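Local coordinates for conserved hypothetical protein (PDB 2AP3) that is of unknown function but belongs to a family of putative cell-wall binding lipoproteins and folds as a long bundle of antiparallel helices, at residues Leu45-Lys49 with Asn74-Arg78; Val68-Ile72 with Phe147-Asn151; Phe82-Glu86 with Tyr132-Lys137; Glu124-His129 with Lys180-Leu185. All blocks are in the same frame, centred on the assembly; numbering follows the deposited sequence.

Contact 1 of 4, residues Leu45-Lys49 with Asn74-Arg78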
loop_
_atom_site.group_PDB
_atom_site.type_symbol
_atom_site.label_atom_id
_atom_site.label_comp_id
_atom_site.label_asym_id
_atom_site.label_seq_id
_atom_site.Cartn_x
_atom_site.Cartn_y
_atom_site.Cartn_z
ATOM N N LEU A 45 -13.620 0.654 -9.114
ATOM C CA LEU A 45 -14.669 0.387 -8.143
ATOM C C LEU A 45 -15.133 1.654 -7.424
ATOM O O LEU A 45 -16.329 1.829 -7.178
ATOM C CB LEU A 45 -14.185 -0.665 -7.138
ATOM C CG LEU A 45 -14.167 -2.088 -7.711
ATOM C CD1 LEU A 45 -13.282 -2.996 -6.845
ATOM C CD2 LEU A 45 -15.578 -2.648 -7.846
ATOM N N ASP A 46 -14.185 2.558 -7.166
ATOM C CA ASP A 46 -14.481 3.840 -6.495
ATOM C C ASP A 46 -15.371 4.675 -7.430
ATOM O O ASP A 46 -16.311 5.333 -6.983
ATOM C CB ASP A 46 -13.190 4.624 -6.205
ATOM C CG ASP A 46 -12.391 4.080 -5.014
ATOM O OD1 ASP A 46 -12.972 3.376 -4.198
ATOM O OD2 ASP A 46 -11.193 4.417 -4.890
ATOM N N GLU A 47 -15.091 4.628 -8.733
ATOM C CA GLU A 47 -15.924 5.372 -9.676
ATOM C C GLU A 47 -17.332 4.803 -9.777
ATOM O O GLU A 47 -18.306 5.563 -9.829
ATOM C CB GLU A 47 -15.256 5.460 -11.055
ATOM C CG GLU A 47 -14.072 6.414 -11.067
ATOM C CD GLU A 47 -14.425 7.817 -10.565
ATOM O OE1 GLU A 47 -15.320 8.460 -11.166
ATOM O OE2 GLU A 47 -13.823 8.269 -9.575
ATOM N N LYS A 48 -17.449 3.475 -9.710
ATOM C CA LYS A 48 -18.762 2.843 -9.744
ATOM C C LYS A 48 -19.571 3.202 -8.495
ATOM O O LYS A 48 -20.765 3.472 -8.587
ATOM C CB LYS A 48 -18.630 1.329 -9.878
ATOM C CG LYS A 48 -18.398 0.855 -11.297
ATOM C CD LYS A 48 -18.363 -0.665 -11.309
ATOM C CE LYS A 48 -17.975 -1.215 -12.659
ATOM N NZ LYS A 48 -16.584 -0.875 -13.117
ATOM N N LYS A 49 -18.885 3.223 -7.350
ATOM C CA LYS A 49 -19.497 3.619 -6.073
ATOM C C LYS A 49 -20.088 5.004 -6.190
ATOM O O LYS A 49 -21.244 5.202 -5.824
ATOM C CB LYS A 49 -18.457 3.593 -4.946
ATOM C CG LYS A 49 -19.061 3.874 -3.567
ATOM C CD LYS A 49 -17.954 3.841 -2.529
ATOM C CE LYS A 49 -18.411 4.293 -1.152
ATOM N NZ LYS A 49 -18.573 5.778 -1.095
ATOM N N ASN A 74 -20.025 -3.517 -3.319
ATOM C CA ASN A 74 -18.891 -2.721 -3.779
ATOM C C ASN A 74 -17.803 -2.552 -2.692
ATOM O O ASN A 74 -16.588 -2.591 -2.983
ATOM C CB ASN A 74 -19.413 -1.375 -4.298
ATOM C CG ASN A 74 -18.296 -0.441 -4.712
ATOM O OD1 ASN A 74 -17.703 0.271 -3.901
ATOM N ND2 ASN A 74 -18.007 -0.431 -6.012
ATOM N N ALA A 75 -18.238 -2.394 -1.444
ATOM C CA ALA A 75 -17.267 -2.340 -0.334
ATOM C C ALA A 75 -16.555 -3.691 -0.209
ATOM O O ALA A 75 -15.315 -3.736 -0.105
ATOM C CB ALA A 75 -17.962 -1.934 0.951
ATOM N N ASP A 76 -17.312 -4.793 -0.258
ATOM C CA ASP A 76 -16.690 -6.139 -0.290
ATOM C C ASP A 76 -15.699 -6.281 -1.445
ATOM O O ASP A 76 -14.612 -6.850 -1.281
ATOM C CB ASP A 76 -17.739 -7.267 -0.351
ATOM C CG ASP A 76 -18.540 -7.375 0.906
ATOM O OD1 ASP A 76 -18.048 -7.012 1.994
ATOM O OD2 ASP A 76 -19.692 -7.862 0.806
ATOM N N ASP A 77 -16.072 -5.748 -2.604
ATOM C CA ASP A 77 -15.268 -5.916 -3.802
ATOM C C ASP A 77 -13.953 -5.166 -3.657
ATOM O O ASP A 77 -12.900 -5.644 -4.069
ATOM C CB ASP A 77 -16.026 -5.369 -5.028
ATOM C CG ASP A 77 -17.153 -6.266 -5.474
ATOM O OD1 ASP A 77 -17.249 -7.416 -5.006
ATOM O OD2 ASP A 77 -17.966 -5.765 -6.299
ATOM N N ARG A 78 -14.018 -3.982 -3.065
ATOM C CA ARG A 78 -12.799 -3.197 -2.869
ATOM C C ARG A 78 -11.879 -3.872 -1.866
ATOM O O ARG A 78 -10.680 -3.998 -2.093
ATOM C CB ARG A 78 -13.144 -1.768 -2.446
ATOM C CG ARG A 78 -13.711 -0.960 -3.616
ATOM C CD ARG A 78 -14.094 0.470 -3.197
ATOM N NE ARG A 78 -15.274 0.533 -2.330
ATOM C CZ ARG A 78 -15.352 1.251 -1.213
ATOM N NH1 ARG A 78 -14.326 1.990 -0.800
ATOM N NH2 ARG A 78 -16.485 1.243 -0.514
HETATM O O HOH W 1 -11.688 2.577 -1.912
#
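L45 lies against the aliphatic part of R78, its CB 3.6 Å from R78 CG, the two chains running counter to each other. The contact pairs two antiparallel helices of the elongated bundle, 33-50 and 61-96, whose short segments run at 169° to each other with axes 10.2 Å apart. L45 also spreads its methyls over N74 and the CB of D77. The amide of N74 bridges the helices: with CG anti to the backbone N (chi1 176°), it carries ND2 across to the carbonyl O of L45 at 3.0 Å. That oxygen already accepts the helical bond from K49 N, and the two donors come from opposite faces of its plane. The other end of the amide, N74 OD1, takes a 2.9 Å bond from R78 NE, so both ends of the buried amide are tied. K49 lays its CD over one face of the guanidinium, whose NH2 forms a salt bridge with E143 of helix 109-150. D46 OD1 makes a long salt bridge to R78 NH1, 3.9 Å, and a water joins the same two atoms, lying in the guanidinium plane at its edge.

Contact 2 of 4, residues Val68-Ile72 with Phe147-Asn151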
loop_
_atom_site.group_PDB
_atom_site.type_symbol
_atom_site.label_atom_id
_atom_site.label_comp_id
_atom_site.label_asym_id
_atom_site.label_seq_id
_atom_site.Cartn_x
_atom_site.Cartn_y
_atom_site.Cartn_z
ATOM N N VAL A 68 -28.413 0.297 -2.358
ATOM C CA VAL A 68 -27.845 -0.043 -1.041
ATOM C C VAL A 68 -27.143 -1.401 -1.112
ATOM O O VAL A 68 -26.006 -1.560 -0.660
ATOM C CB VAL A 68 -28.941 -0.063 0.022
ATOM C CG1 VAL A 68 -28.428 -0.693 1.293
ATOM C CG2 VAL A 68 -29.429 1.345 0.274
ATOM N N LYS A 69 -27.810 -2.384 -1.712
ATOM C CA LYS A 69 -27.182 -3.716 -1.823
ATOM C C LYS A 69 -25.920 -3.677 -2.694
ATOM O O LYS A 69 -24.892 -4.325 -2.404
ATOM C CB LYS A 69 -28.188 -4.701 -2.382
ATOM C CG LYS A 69 -29.338 -4.905 -1.393
ATOM C CD LYS A 69 -30.469 -5.734 -1.992
ATOM C CE LYS A 69 -31.688 -5.714 -1.096
ATOM N NZ LYS A 69 -31.362 -6.251 0.261
ATOM N N ASP A 70 -25.961 -2.859 -3.729
ATOM C CA ASP A 70 -24.792 -2.696 -4.589
ATOM C C ASP A 70 -23.628 -1.999 -3.877
ATOM O O ASP A 70 -22.428 -2.291 -4.143
ATOM C CB ASP A 70 -25.199 -1.917 -5.834
ATOM C CG ASP A 70 -25.987 -2.773 -6.814
ATOM O OD1 ASP A 70 -26.102 -4.015 -6.640
ATOM O OD2 ASP A 70 -26.470 -2.185 -7.803
ATOM N N LEU A 71 -23.965 -1.069 -2.990
ATOM C CA LEU A 71 -22.939 -0.388 -2.194
ATOM C C LEU A 71 -22.244 -1.336 -1.219
ATOM O O LEU A 71 -21.033 -1.260 -1.039
ATOM C CB LEU A 71 -23.526 0.806 -1.460
ATOM C CG LEU A 71 -23.774 2.005 -2.379
ATOM C CD1 LEU A 71 -24.751 2.969 -1.703
ATOM C CD2 LEU A 71 -22.443 2.696 -2.759
ATOM N N ILE A 72 -23.006 -2.275 -0.653
ATOM C CA ILE A 72 -22.432 -3.283 0.246
ATOM C C ILE A 72 -21.489 -4.159 -0.553
ATOM O O ILE A 72 -20.336 -4.339 -0.166
ATOM C CB ILE A 72 -23.533 -4.135 0.901
ATOM C CG1 ILE A 72 -24.353 -3.259 1.850
ATOM C CG2 ILE A 72 -22.925 -5.353 1.639
ATOM C CD1 ILE A 72 -25.618 -3.931 2.395
ATOM N N PHE A 147 -23.641 1.183 5.066
ATOM C CA PHE A 147 -24.556 0.628 4.058
ATOM C C PHE A 147 -25.448 -0.475 4.608
ATOM O O PHE A 147 -26.637 -0.548 4.235
ATOM C CB PHE A 147 -23.800 0.177 2.796
ATOM C CG PHE A 147 -22.918 1.244 2.203
ATOM C CD1 PHE A 147 -23.320 2.575 2.177
ATOM C CD2 PHE A 147 -21.662 0.913 1.700
ATOM C CE1 PHE A 147 -22.488 3.591 1.643
ATOM C CE2 PHE A 147 -20.816 1.913 1.173
ATOM C CZ PHE A 147 -21.247 3.255 1.131
ATOM N N LYS A 148 -24.909 -1.306 5.501
ATOM C CA LYS A 148 -25.722 -2.326 6.166
ATOM C C LYS A 148 -26.843 -1.691 6.983
ATOM O O LYS A 148 -27.974 -2.200 7.018
ATOM C CB LYS A 148 -24.867 -3.206 7.053
ATOM C CG LYS A 148 -24.049 -4.225 6.277
ATOM C CD LYS A 148 -23.298 -5.226 7.216
ATOM C CE LYS A 148 -24.218 -6.038 8.155
ATOM N NZ LYS A 148 -23.413 -6.908 9.056
ATOM N N TYR A 149 -26.534 -0.569 7.632
ATOM C CA TYR A 149 -27.547 0.151 8.391
ATOM C C TYR A 149 -28.683 0.632 7.477
ATOM O O TYR A 149 -29.857 0.563 7.820
ATOM C CB TYR A 149 -26.884 1.289 9.170
ATOM C CG TYR A 149 -27.850 2.235 9.850
ATOM C CD1 TYR A 149 -28.598 1.835 10.954
ATOM C CD2 TYR A 149 -27.996 3.536 9.391
ATOM C CE1 TYR A 149 -29.479 2.710 11.569
ATOM C CE2 TYR A 149 -28.878 4.433 10.016
ATOM C CZ TYR A 149 -29.616 4.002 11.106
ATOM O OH TYR A 149 -30.503 4.855 11.741
ATOM N N LEU A 150 -28.337 1.064 6.273
ATOM C CA LEU A 150 -29.384 1.451 5.313
ATOM C C LEU A 150 -30.234 0.281 4.803
ATOM O O LEU A 150 -31.341 0.523 4.286
ATOM C CB LEU A 150 -28.760 2.130 4.081
ATOM C CG LEU A 150 -27.873 3.361 4.316
ATOM C CD1 LEU A 150 -27.275 3.836 3.021
ATOM C CD2 LEU A 150 -28.663 4.488 4.967
ATOM N N ASN A 151 -29.704 -0.950 4.880
ATOM C CA ASN A 151 -30.334 -2.188 4.323
ATOM C C ASN A 151 -31.297 -2.870 5.302
ATOM O O ASN A 151 -31.689 -4.051 5.134
ATOM C CB ASN A 151 -29.250 -3.196 3.882
ATOM C CG ASN A 151 -29.789 -4.297 2.964
ATOM O OD1 ASN A 151 -30.624 -4.046 2.076
ATOM N ND2 ASN A 151 -29.310 -5.518 3.163
#
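L71 and F147 make the apolar centre: the CB of L71 sits over one face of the phenyl ring, 3.7 Å from its centroid and 14° off the normal, a CH-pi contact. The methyls of L71 reach on toward the far end of the ring, CD1 near CE1 and CD2 near CZ. Next to it, CG1 of I72 packs on the CB of F147 at 3.6 Å, and CD1 of I72 carries on to the CB of N151. V68 adds the other flank. Its CG1, anti to the backbone N (chi1 168°), rests 3.4 Å from the carbonyl O of F147 and also meets N151 CB, while CG2 turns to the CB of L150. In the helical bundle this contact joins helix 109-150 to helix 61-96, and K49 of helix 33-50 touches both L71 and F147. Beyond the apolar layer, K148 adds its CA and CG beside CD1 of I72. At the polar edge K69 passes squarely across N151; its chain bends at the last torsion (chi4 -59°) and brings NZ to 2.9 Å from N151 OD1, in the carbonyl plane and on a lone pair.

Contact 3 of 4, residues Phe82-Glu86 with Tyr132-Lys137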
loop_
_atom_site.group_PDB
_atom_site.type_symbol
_atom_site.label_atom_id
_atom_site.label_comp_id
_atom_site.label_asym_id
_atom_site.label_seq_id
_atom_site.Cartn_x
_atom_site.Cartn_y
_atom_site.Cartn_z
ATOM N N PHE A 82 -8.197 -5.396 -2.600
ATOM C CA PHE A 82 -7.065 -4.943 -1.790
ATOM C C PHE A 82 -6.246 -6.095 -1.201
ATOM O O PHE A 82 -5.055 -5.940 -0.971
ATOM C CB PHE A 82 -7.532 -3.971 -0.718
ATOM C CG PHE A 82 -6.424 -3.329 0.050
ATOM C CD1 PHE A 82 -5.573 -2.418 -0.564
ATOM C CD2 PHE A 82 -6.224 -3.630 1.378
ATOM C CE1 PHE A 82 -4.552 -1.809 0.170
ATOM C CE2 PHE A 82 -5.194 -3.034 2.123
ATOM C CZ PHE A 82 -4.360 -2.127 1.495
ATOM N N GLU A 83 -6.878 -7.248 -0.986
ATOM C CA GLU A 83 -6.147 -8.437 -0.494
ATOM C C GLU A 83 -4.934 -8.722 -1.372
ATOM O O GLU A 83 -3.898 -9.165 -0.862
ATOM C CB GLU A 83 -7.034 -9.678 -0.509
ATOM C CG GLU A 83 -8.155 -9.643 0.517
ATOM C CD GLU A 83 -8.940 -10.960 0.590
ATOM O OE1 GLU A 83 -8.344 -12.046 0.335
ATOM O OE2 GLU A 83 -10.142 -10.921 0.894
ATOM N N LYS A 84 -5.084 -8.536 -2.687
ATOM C CA LYS A 84 -3.981 -8.796 -3.617
ATOM C C LYS A 84 -2.774 -7.902 -3.305
ATOM O O LYS A 84 -1.627 -8.346 -3.417
ATOM C CB LYS A 84 -4.426 -8.640 -5.076
ATOM C CG LYS A 84 -5.479 -9.647 -5.525
ATOM C CD LYS A 84 -6.040 -9.217 -6.872
ATOM C CE LYS A 84 -7.221 -10.056 -7.303
ATOM N NZ LYS A 84 -7.777 -9.625 -8.635
ATOM N N GLU A 85 -3.026 -6.647 -2.929
ATOM C CA GLU A 85 -1.935 -5.732 -2.526
ATOM C C GLU A 85 -1.287 -6.222 -1.234
ATOM O O GLU A 85 -0.064 -6.282 -1.117
ATOM C CB GLU A 85 -2.425 -4.280 -2.392
ATOM C CG GLU A 85 -1.340 -3.338 -1.812
ATOM C CD GLU A 85 -1.709 -1.859 -1.883
ATOM O OE1 GLU A 85 -2.596 -1.490 -2.702
ATOM O OE2 GLU A 85 -1.127 -1.065 -1.086
ATOM N N GLU A 86 -2.115 -6.605 -0.271
ATOM C CA GLU A 86 -1.607 -7.123 0.991
ATOM C C GLU A 86 -0.751 -8.346 0.754
ATOM O O GLU A 86 0.357 -8.447 1.319
ATOM C CB GLU A 86 -2.765 -7.466 1.916
ATOM C CG GLU A 86 -3.548 -6.215 2.340
ATOM C CD GLU A 86 -4.645 -6.583 3.306
ATOM O OE1 GLU A 86 -5.735 -7.044 2.865
ATOM O OE2 GLU A 86 -4.396 -6.445 4.514
ATOM N N TYR A 132 -0.812 1.211 6.948
ATOM C CA TYR A 132 -1.654 1.704 5.843
ATOM C C TYR A 132 -2.807 0.717 5.510
ATOM O O TYR A 132 -3.981 1.114 5.381
ATOM C CB TYR A 132 -0.770 2.024 4.618
ATOM C CG TYR A 132 -1.548 2.215 3.339
ATOM C CD1 TYR A 132 -2.286 3.371 3.120
ATOM C CD2 TYR A 132 -1.566 1.222 2.349
ATOM C CE1 TYR A 132 -3.009 3.547 1.959
ATOM C CE2 TYR A 132 -2.302 1.380 1.166
ATOM C CZ TYR A 132 -3.019 2.562 0.980
ATOM O OH TYR A 132 -3.753 2.759 -0.174
ATOM N N ALA A 133 -2.469 -0.569 5.376
ATOM C CA ALA A 133 -3.477 -1.596 5.086
ATOM C C ALA A 133 -4.548 -1.634 6.180
ATOM O O ALA A 133 -5.730 -1.713 5.890
ATOM C CB ALA A 133 -2.828 -2.957 4.941
ATOM N N LYS A 134 -4.128 -1.576 7.443
ATOM C CA LYS A 134 -5.085 -1.554 8.552
ATOM C C LYS A 134 -6.026 -0.342 8.422
ATOM O O LYS A 134 -7.242 -0.447 8.595
ATOM C CB LYS A 134 -4.358 -1.524 9.906
ATOM C CG LYS A 134 -5.261 -1.799 11.113
ATOM C CD LYS A 134 -4.418 -1.913 12.395
ATOM C CE LYS A 134 -5.273 -1.934 13.649
ATOM N NZ LYS A 134 -6.230 -3.078 13.691
ATOM N N ALA A 135 -5.454 0.819 8.112
ATOM C CA ALA A 135 -6.242 2.056 8.037
ATOM C C ALA A 135 -7.210 2.020 6.836
ATOM O O ALA A 135 -8.351 2.473 6.935
ATOM C CB ALA A 135 -5.318 3.266 7.944
ATOM N N TYR A 136 -6.744 1.478 5.712
ATOM C CA TYR A 136 -7.591 1.394 4.539
ATOM C C TYR A 136 -8.765 0.447 4.801
ATOM O O TYR A 136 -9.926 0.807 4.561
ATOM C CB TYR A 136 -6.782 0.928 3.310
ATOM C CG TYR A 136 -7.665 0.762 2.095
ATOM C CD1 TYR A 136 -8.217 1.880 1.464
ATOM C CD2 TYR A 136 -8.002 -0.508 1.616
ATOM C CE1 TYR A 136 -9.073 1.744 0.372
ATOM C CE2 TYR A 136 -8.872 -0.659 0.498
ATOM C CZ TYR A 136 -9.380 0.474 -0.119
ATOM O OH TYR A 136 -10.233 0.330 -1.209
ATOM N N LYS A 137 -8.470 -0.757 5.304
ATOM C CA LYS A 137 -9.550 -1.708 5.624
ATOM C C LYS A 137 -10.563 -1.155 6.643
ATOM O O LYS A 137 -11.779 -1.348 6.488
ATOM C CB LYS A 137 -8.970 -3.034 6.095
ATOM C CG LYS A 137 -8.239 -3.754 4.982
ATOM C CD LYS A 137 -7.823 -5.180 5.418
ATOM C CE LYS A 137 -6.637 -5.169 6.303
ATOM N NZ LYS A 137 -6.208 -6.600 6.495
HETATM O O HOH W 2 -3.817 0.842 -2.093
#
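The ring of F82 takes the edge of Y136 on one face, with CD2 of the tyrosine over the ring centre. The centroids are 4.6 Å apart and the planes at 52°, an edge-to-face pair tilted well short of perpendicular. Round the rim of the phenyl, the methyl of A133 lies in its plane, 3.7 Å from CE2, and CE2 of Y132 comes near CE1. Together with the CG of K137 these residues form the hole into which F82 fits as a knob; it points there because its CG stands anti to the backbone N (chi1 -173°). Y132 in turn has E85 at its edge: OE2 lies 3.5 Å from Y132 CE2, the carboxylate turned only 22° from the ring plane. A water in that plane bridges E85 OE1 and the hydroxyl of Y132, while E85 OE2 is also hydrogen-bonded to NE2 of H129, so both carboxylate oxygens are engaged. Across F82 from this polar pair, K137 NZ meets E86 OE2 at 2.7 Å in a salt bridge that uses the syn lone pair, the lysine bending at chi3 to get there. In the helical bundle these segments of helices 61-96 and 109-150 run antiparallel, their axes 11.3 Å apart. I42 of helix 33-50 touches both F82 and Y136, whereas Y132 reaches L174 and S178 of helix 157-195.

Contact 4 of 4, residues Glu124-His129 with Lys180-Leu185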
loop_
_atom_site.group_PDB
_atom_site.type_symbol
_atom_site.label_atom_id
_atom_site.label_comp_id
_atom_site.label_asym_id
_atom_site.label_seq_id
_atom_site.Cartn_x
_atom_site.Cartn_y
_atom_site.Cartn_z
ATOM N N GLU A 124 11.247 -0.324 7.413
ATOM C CA GLU A 124 10.239 0.663 7.801
ATOM C C GLU A 124 9.106 0.706 6.756
ATOM O O GLU A 124 7.927 0.915 7.113
ATOM C CB GLU A 124 10.866 2.050 7.986
ATOM C CG GLU A 124 9.951 3.044 8.696
ATOM C CD GLU A 124 9.174 2.407 9.850
ATOM O OE1 GLU A 124 9.798 2.006 10.855
ATOM O OE2 GLU A 124 7.936 2.291 9.748
ATOM N N LYS A 125 9.460 0.496 5.482
ATOM C CA LYS A 125 8.467 0.466 4.394
ATOM C C LYS A 125 7.422 -0.608 4.673
ATOM O O LYS A 125 6.214 -0.348 4.628
ATOM C CB LYS A 125 9.127 0.195 3.028
ATOM C CG LYS A 125 8.114 -0.040 1.873
ATOM C CD LYS A 125 8.783 -0.587 0.594
ATOM C CE LYS A 125 7.756 -1.114 -0.431
ATOM N NZ LYS A 125 8.386 -1.546 -1.727
ATOM N N TYR A 126 7.887 -1.822 4.947
ATOM C CA TYR A 126 6.976 -2.932 5.193
ATOM C C TYR A 126 6.110 -2.718 6.423
ATOM O O TYR A 126 4.931 -3.068 6.422
ATOM C CB TYR A 126 7.733 -4.254 5.241
ATOM C CG TYR A 126 8.435 -4.553 3.935
ATOM C CD1 TYR A 126 7.736 -4.562 2.726
ATOM C CD2 TYR A 126 9.802 -4.855 3.910
ATOM C CE1 TYR A 126 8.385 -4.838 1.521
ATOM C CE2 TYR A 126 10.451 -5.147 2.711
ATOM C CZ TYR A 126 9.739 -5.129 1.528
ATOM O OH TYR A 126 10.375 -5.413 0.343
ATOM N N LYS A 127 6.680 -2.118 7.469
ATOM C CA LYS A 127 5.901 -1.820 8.664
ATOM C C LYS A 127 4.832 -0.758 8.381
ATOM O O LYS A 127 3.672 -0.889 8.802
ATOM C CB LYS A 127 6.819 -1.382 9.806
ATOM C CG LYS A 127 6.082 -1.184 11.123
ATOM C CD LYS A 127 6.977 -0.699 12.246
ATOM C CE LYS A 127 6.133 -0.223 13.414
ATOM N NZ LYS A 127 6.972 0.313 14.525
ATOM N N LEU A 128 5.212 0.290 7.667
ATOM C CA LEU A 128 4.258 1.344 7.376
ATOM C C LEU A 128 3.181 0.854 6.416
ATOM O O LEU A 128 2.041 1.320 6.477
ATOM C CB LEU A 128 4.950 2.601 6.851
ATOM C CG LEU A 128 5.530 3.552 7.908
ATOM C CD1 LEU A 128 6.318 4.657 7.201
ATOM C CD2 LEU A 128 4.414 4.150 8.772
ATOM N N HIS A 129 3.515 -0.098 5.548
ATOM C CA HIS A 129 2.444 -0.640 4.712
ATOM C C HIS A 129 1.377 -1.365 5.536
ATOM O O HIS A 129 0.176 -1.248 5.250
ATOM C CB HIS A 129 2.941 -1.574 3.612
ATOM C CG HIS A 129 1.856 -1.902 2.638
ATOM N ND1 HIS A 129 0.990 -2.958 2.823
ATOM C CD2 HIS A 129 1.410 -1.232 1.551
ATOM C CE1 HIS A 129 0.086 -2.958 1.857
ATOM N NE2 HIS A 129 0.334 -1.936 1.057
ATOM N N LYS A 180 2.564 9.235 5.419
ATOM C CA LYS A 180 3.778 8.660 5.997
ATOM C C LYS A 180 4.366 7.583 5.086
ATOM O O LYS A 180 5.591 7.452 4.958
ATOM C CB LYS A 180 3.482 8.069 7.371
ATOM C CG LYS A 180 3.160 9.090 8.443
ATOM C CD LYS A 180 3.284 8.468 9.828
ATOM C CE LYS A 180 3.313 9.533 10.916
ATOM N NZ LYS A 180 1.993 10.205 11.114
ATOM N N TYR A 181 3.493 6.798 4.453
ATOM C CA TYR A 181 3.944 5.717 3.578
ATOM C C TYR A 181 4.588 6.289 2.318
ATOM O O TYR A 181 5.647 5.839 1.891
ATOM C CB TYR A 181 2.790 4.761 3.217
ATOM C CG TYR A 181 3.248 3.544 2.440
ATOM C CD1 TYR A 181 4.139 2.636 3.001
ATOM C CD2 TYR A 181 2.766 3.289 1.154
ATOM C CE1 TYR A 181 4.566 1.528 2.299
ATOM C CE2 TYR A 181 3.187 2.183 0.443
ATOM C CZ TYR A 181 4.088 1.312 1.026
ATOM O OH TYR A 181 4.501 0.210 0.329
ATOM N N THR A 182 3.950 7.295 1.726
ATOM C CA THR A 182 4.514 7.950 0.542
ATOM C C THR A 182 5.880 8.551 0.873
ATOM O O THR A 182 6.831 8.430 0.075
ATOM C CB THR A 182 3.532 8.992 -0.041
ATOM O OG1 THR A 182 2.314 8.336 -0.419
ATOM C CG2 THR A 182 4.122 9.676 -1.280
ATOM N N LYS A 183 5.990 9.159 2.058
ATOM C CA LYS A 183 7.283 9.632 2.559
ATOM C C LYS A 183 8.346 8.532 2.594
ATOM O O LYS A 183 9.491 8.771 2.196
ATOM C CB LYS A 183 7.159 10.274 3.945
ATOM C CG LYS A 183 6.711 11.726 3.938
ATOM C CD LYS A 183 7.200 12.408 5.206
ATOM C CE LYS A 183 6.675 13.831 5.342
ATOM N NZ LYS A 183 7.178 14.459 6.596
ATOM N N VAL A 184 7.983 7.332 3.058
ATOM C CA VAL A 184 8.984 6.266 3.209
ATOM C C VAL A 184 9.406 5.721 1.846
ATOM O O VAL A 184 10.568 5.345 1.659
ATOM C CB VAL A 184 8.539 5.121 4.175
ATOM C CG1 VAL A 184 7.467 4.243 3.554
ATOM C CG2 VAL A 184 9.748 4.269 4.576
ATOM N N LEU A 185 8.480 5.705 0.891
ATOM C CA LEU A 185 8.816 5.238 -0.450
ATOM C C LEU A 185 9.849 6.188 -1.045
ATOM O O LEU A 185 10.770 5.755 -1.751
ATOM C CB LEU A 185 7.585 5.129 -1.342
ATOM C CG LEU A 185 6.520 4.088 -0.948
ATOM C CD1 LEU A 185 5.344 4.110 -1.940
ATOM C CD2 LEU A 185 7.153 2.692 -0.837
#
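K180 and L128 meet first: the backbone O of K180 lies 3.7 Å from CD1 of L128, while the lysine's own chain heads off from the interface after its CB has brushed CD2 of the leucine. Y181 does most of the work. Its CG is anti to the backbone N (chi1 -174°), which lays the phenol across helix 109-150 between K125, L128 and H129. L128 CB comes to the edge of the ring beside CD1, and the backbone O of K125 lies in the ring plane, 3.4 Å from CE1. The edge of the H129 ring is turned toward the face of the Y181 ring in an offset edge-to-face pair, centroids 5.4 Å apart and planes at 68°. No hydrogen bond crosses between the segments: the phenol OH rests beside K125 CE and H129 CD2, both 3.6 Å away, whereas K125 NZ goes to E32 in a salt bridge and H129 NE2 is hydrogen-bonded to E85. This is an antiparallel helix pair of the bundle, helix 109-150 against helix 157-195, with the short segments crossing at -162° and their axes 9.5 Å apart. One turn on from Y181, V184 points at the other helix. Its CB and CG1 both lie 3.8 Å from L128 CD1, and its CG2 comes up to the backbone N of K125. L185 then closes the side with CD2 against the extended aliphatic chain of K125, 3.9 Å from CE, and sets its CG over a face of the Y181 ring, toward the rim.

How the contacts relate
From the N terminus, helix 33-50 first meets helix 61-96 in contact 1, which closes a short loop of 24 residues. Contact 2 opens within the span of contact 1, so the two cross, and it reaches across to F147-N151; K49 of contact 1 packs against it. Contact 3 joins the same two helices as contact 2 and is nested inside it, with Y136 OH packing on R78 of contact 1. Contact 1 closes before contacts 3 and 4 open, so it stands in series with both. Contact 4 crosses contacts 2 and 3 and brings in helix 157-195. The H129-E85 hydrogen bond joins it to contact 3, while contacts 2 and 4 lie about 33 Å apart between centres.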